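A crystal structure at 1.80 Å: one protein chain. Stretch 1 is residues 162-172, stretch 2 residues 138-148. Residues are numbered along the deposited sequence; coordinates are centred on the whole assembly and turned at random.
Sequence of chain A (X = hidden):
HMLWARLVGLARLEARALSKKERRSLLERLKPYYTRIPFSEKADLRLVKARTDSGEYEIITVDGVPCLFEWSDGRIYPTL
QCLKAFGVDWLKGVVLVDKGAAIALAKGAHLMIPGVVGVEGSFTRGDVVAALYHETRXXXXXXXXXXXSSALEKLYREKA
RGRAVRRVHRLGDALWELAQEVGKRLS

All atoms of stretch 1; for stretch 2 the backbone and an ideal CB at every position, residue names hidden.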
# COMPACT_ATOMS: atom_id res chain seq x y z
N GLY A 162 -21.53 -3.21 -4.80
CA GLY A 162 -21.08 -2.28 -3.77
C GLY A 162 -19.56 -2.26 -3.65
O GLY A 162 -18.88 -3.17 -4.13
N ARG A 163 -19.02 -1.24 -2.96
CA ARG A 163 -17.60 -1.11 -2.79
C ARG A 163 -17.06 -2.00 -1.66
O ARG A 163 -17.59 -2.04 -0.54
CB ARG A 163 -17.23 0.36 -2.54
CG ARG A 163 -15.68 0.69 -2.67
CD ARG A 163 -15.55 2.17 -3.07
NE ARG A 163 -15.80 3.01 -1.91
CZ ARG A 163 -15.80 4.33 -1.93
NH1 ARG A 163 -15.60 4.98 -3.07
NH2 ARG A 163 -15.88 4.98 -0.80
N ALA A 164 -16.02 -2.76 -1.96
CA ALA A 164 -15.39 -3.61 -0.97
C ALA A 164 -14.18 -2.89 -0.34
O ALA A 164 -13.99 -2.93 0.91
CB ALA A 164 -14.92 -4.93 -1.64
N VAL A 165 -13.36 -2.26 -1.19
CA VAL A 165 -12.13 -1.58 -0.69
C VAL A 165 -11.94 -0.26 -1.44
O VAL A 165 -12.01 -0.20 -2.68
CB VAL A 165 -10.85 -2.45 -0.95
CG1 VAL A 165 -9.55 -1.73 -0.46
CG2 VAL A 165 -11.04 -3.87 -0.28
N ARG A 166 -11.70 0.78 -0.67
CA ARG A 166 -11.47 2.09 -1.22
C ARG A 166 -9.99 2.17 -1.56
O ARG A 166 -9.11 1.99 -0.70
CB ARG A 166 -11.90 3.19 -0.21
CG ARG A 166 -11.63 4.61 -0.69
CD ARG A 166 -12.44 5.65 0.06
NE ARG A 166 -12.36 5.51 1.51
CZ ARG A 166 -11.33 5.92 2.25
NH1 ARG A 166 -10.30 6.50 1.64
NH2 ARG A 166 -11.35 5.79 3.59
N ARG A 167 -9.73 2.46 -2.84
CA ARG A 167 -8.35 2.57 -3.31
C ARG A 167 -7.54 3.71 -2.62
O ARG A 167 -8.04 4.82 -2.46
CB ARG A 167 -8.37 2.81 -4.86
CG ARG A 167 -6.98 3.23 -5.40
CD ARG A 167 -7.09 4.20 -6.60
NE ARG A 167 -7.61 5.50 -6.17
CZ ARG A 167 -8.82 5.99 -6.45
NH1 ARG A 167 -9.66 5.30 -7.20
NH2 ARG A 167 -9.18 7.16 -5.96
N VAL A 168 -6.32 3.41 -2.15
CA VAL A 168 -5.44 4.46 -1.63
C VAL A 168 -4.19 4.55 -2.56
O VAL A 168 -3.77 5.62 -2.99
CB VAL A 168 -5.01 4.16 -0.20
CG1 VAL A 168 -3.79 5.06 0.24
CG2 VAL A 168 -6.26 4.38 0.72
N HIS A 169 -3.61 3.40 -2.88
CA HIS A 169 -2.42 3.34 -3.74
C HIS A 169 -2.53 2.09 -4.62
O HIS A 169 -2.95 1.00 -4.14
CB HIS A 169 -1.15 3.29 -2.87
CG HIS A 169 0.08 2.84 -3.61
ND1 HIS A 169 0.83 1.75 -3.23
CD2 HIS A 169 0.73 3.41 -4.65
CE1 HIS A 169 1.91 1.66 -4.02
NE2 HIS A 169 1.87 2.66 -4.88
N ARG A 170 -2.14 2.22 -5.90
CA ARG A 170 -2.30 1.07 -6.78
C ARG A 170 -1.22 0.98 -7.85
O ARG A 170 -0.52 1.95 -8.12
CB ARG A 170 -3.69 1.10 -7.46
CG ARG A 170 -3.98 2.40 -8.27
CD ARG A 170 -3.41 2.39 -9.70
NE ARG A 170 -3.80 3.66 -10.35
CZ ARG A 170 -3.45 4.02 -11.59
NH1 ARG A 170 -2.72 3.18 -12.34
NH2 ARG A 170 -3.80 5.24 -12.04
N LEU A 171 -1.07 -0.22 -8.42
CA LEU A 171 -0.06 -0.49 -9.45
C LEU A 171 -0.11 0.55 -10.61
O LEU A 171 -1.15 0.68 -11.26
CB LEU A 171 -0.34 -1.88 -10.02
CG LEU A 171 0.96 -2.60 -10.43
CD1 LEU A 171 0.74 -4.11 -10.74
CD2 LEU A 171 1.51 -1.83 -11.57
N GLY A 172 0.99 1.27 -10.84
CA GLY A 172 0.98 2.23 -11.93
C GLY A 172 0.55 3.66 -11.61
O GLY A 172 0.51 4.50 -12.52
N UNK A 138 -0.34 -11.46 -7.00
CA UNK A 138 0.34 -10.18 -7.20
C UNK A 138 -0.46 -9.04 -6.54
O UNK A 138 -1.64 -8.86 -6.84
CB UNK A 138 0.53 -9.91 -8.69
N UNK A 139 0.17 -8.27 -5.66
CA UNK A 139 -0.56 -7.17 -5.03
C UNK A 139 -0.79 -6.11 -6.12
O UNK A 139 0.12 -5.76 -6.90
CB UNK A 139 0.20 -6.60 -3.83
N UNK A 140 -2.03 -5.64 -6.22
CA UNK A 140 -2.30 -4.60 -7.22
C UNK A 140 -2.78 -3.27 -6.62
O UNK A 140 -2.75 -2.22 -7.29
CB UNK A 140 -3.35 -5.11 -8.21
N UNK A 141 -3.27 -3.30 -5.38
CA UNK A 141 -3.75 -2.06 -4.78
C UNK A 141 -3.73 -2.20 -3.24
O UNK A 141 -3.88 -3.29 -2.68
CB UNK A 141 -5.16 -1.73 -5.28
N UNK A 142 -3.53 -1.06 -2.59
CA UNK A 142 -3.55 -0.96 -1.13
C UNK A 142 -4.67 0.03 -0.85
O UNK A 142 -4.74 1.05 -1.52
CB UNK A 142 -2.21 -0.52 -0.54
N UNK A 143 -5.51 -0.29 0.14
CA UNK A 143 -6.62 0.59 0.47
C UNK A 143 -7.31 0.30 1.81
O UNK A 143 -6.77 -0.35 2.71
CB UNK A 143 -7.66 0.51 -0.65
N UNK A 144 -8.53 0.84 1.92
CA UNK A 144 -9.25 0.74 3.15
C UNK A 144 -10.49 -0.13 3.00
O UNK A 144 -11.31 0.07 2.09
CB UNK A 144 -9.63 2.14 3.65
N UNK A 145 -10.62 -1.11 3.90
CA UNK A 145 -11.77 -2.00 3.83
C UNK A 145 -13.04 -1.18 4.09
O UNK A 145 -13.09 -0.39 5.02
CB UNK A 145 -11.64 -3.15 4.83
N UNK A 146 -14.07 -1.38 3.28
CA UNK A 146 -15.36 -0.71 3.46
C UNK A 146 -16.35 -1.60 4.17
O UNK A 146 -17.45 -1.15 4.53
CB UNK A 146 -15.93 -0.27 2.11
N UNK A 147 -16.00 -2.86 4.37
CA UNK A 147 -16.87 -3.80 5.09
C UNK A 147 -16.01 -4.71 5.95
O UNK A 147 -14.82 -4.89 5.66
CB UNK A 147 -17.72 -4.62 4.12
N UNK A 148 -16.59 -5.33 6.96
CA UNK A 148 -15.80 -6.21 7.80
C UNK A 148 -15.43 -7.47 6.96
O UNK A 148 -16.19 -7.83 6.01
CB UNK A 148 -16.57 -6.58 9.07

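Stretch 2 runs antiparallel to stretch 1, and the backbones set most of the terms before any side chain is chosen.

Position 138 points toward stretch 1, but its ideal CB finds nothing there within 5.5 Å, so many residues would serve; it is Thr138. Position 139 points sideways into similar openness, with phi near -70°, a value proline tolerates. Its amide is not used by stretch 1, and the residue is Pro139.

At 140 the carbonyl O accepts a hydrogen bond from Leu171 N at 2.8 Å, a bond any residue could make. The ideal CB of 140 points sideways, 4.8 Å from Leu171 CB, which favours a modest apolar group. Val140 is there, its CG1 4.5 Å from Leu171 CD1, a loose apolar contact.

Position 141 pairs with Arg170, and its CB lies 3.9 Å from Arg170 CB and 5.3 Å from Arg167 CG. On the same face, Val165 lies farther along, so a long, flexible apolar chain could run over the strand to reach it, whereas a short one would fall short. The residue is Met141, present as selenomethionine: its SE comes 3.7 Å from Val165 CG1 and 3.8 Å from Arg167 CA.

Position 142 marks the bulge. Its carbonyl O accepts from both Val168 N and His169 N, each at 2.9 Å, while its N donates to His169 O at 2.6 Å. The ideal CB of 142 faces the same side as His169, 4.0 Å from His169 O and 5.5 Å from Val168 CB; extended backbone angles suit a beta-branched residue, though other medium-sized ones could work. Val142 is there, its CB 4.4 Å from His169 CB.

At 143 the choice nearly makes itself. An ideal CB would sit 2.1 Å from Arg166 O and 2.9 Å from Val165 CG1, both clashes. Gly143 removes the obstacle and lets its CA approach Arg166 O to 3.1 Å in a CA-H...O contact.

Position 144 is locked to Arg166 by paired hydrogen bonds, N to Arg166 O and O from Arg166 N, both 2.9 Å. Its CB lies 4.0 Å from Arg166 NH2 and 5.0 Å from Val168 CG2, so a branched aliphatic could meet both; an acid might also be considered beside the guanidinium. Val144 takes the apolar option: its CB lies over one face of that guanidinium, and CG2 packs 3.9 Å from Val168 CG2.

Position 145 pairs with Val165 on the face shared with 141. The nearest side-chain atom to its CB is Val165 CG2, at 5.2 Å, so stretch 1 does not dictate size; Ala145 is found.

At 146 the N donates to Ala164 O at 2.8 Å and the CB points toward stretch 1. Two guanidiniums, of Arg163 and Arg166, ask for an acid with reach. Glu146 answers: OE2 forms a salt bridge with Arg163 NH2 at 3.0 Å and a long one with Arg166 NE at 3.8 Å, and a water links OE2 to Arg166 NH2.

Position 147 points sideways and asks little; Val147 sits there. Position 148 is beyond reach, just before a helix, and is Asp148.

Stretch 2 (138-148) TPVMVGVAEVD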
# COMPACT_ATOMS: atom_id res chain seq x y z
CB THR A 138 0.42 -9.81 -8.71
OG1 THR A 138 1.17 -10.80 -9.41
CG2 THR A 138 1.05 -8.41 -8.91
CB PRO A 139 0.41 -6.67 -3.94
CG PRO A 139 1.33 -7.86 -3.73
CD PRO A 139 1.53 -8.39 -5.10
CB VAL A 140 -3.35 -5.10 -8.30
CG1 VAL A 140 -2.78 -6.31 -9.05
CG2 VAL A 140 -4.61 -5.51 -7.64
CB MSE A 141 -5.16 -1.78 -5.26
CG MSE A 141 -5.88 -0.49 -4.61
SE MSE A 141 -6.99 -1.02 -3.07
CE MSE A 141 -8.62 -1.49 -4.12
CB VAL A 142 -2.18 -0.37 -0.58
CG1 VAL A 142 -2.36 0.11 0.81
CG2 VAL A 142 -1.10 -1.55 -0.59
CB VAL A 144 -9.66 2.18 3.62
CG1 VAL A 144 -10.42 2.10 5.00
CG2 VAL A 144 -8.41 3.08 3.71
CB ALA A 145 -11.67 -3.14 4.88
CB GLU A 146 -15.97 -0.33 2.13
CG GLU A 146 -15.21 0.79 1.48
CD GLU A 146 -15.98 2.11 1.45
OE1 GLU A 146 -17.23 2.08 1.30
OE2 GLU A 146 -15.35 3.17 1.55
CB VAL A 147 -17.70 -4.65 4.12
CG1 VAL A 147 -18.74 -3.77 3.45
CG2 VAL A 147 -16.80 -5.32 3.09
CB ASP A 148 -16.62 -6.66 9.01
CG ASP A 148 -17.01 -5.52 9.97
OD1 ASP A 148 -17.85 -5.78 10.87
OD2 ASP A 148 -16.48 -4.39 9.85
O HOH W 1 -13.76 3.75 4.34
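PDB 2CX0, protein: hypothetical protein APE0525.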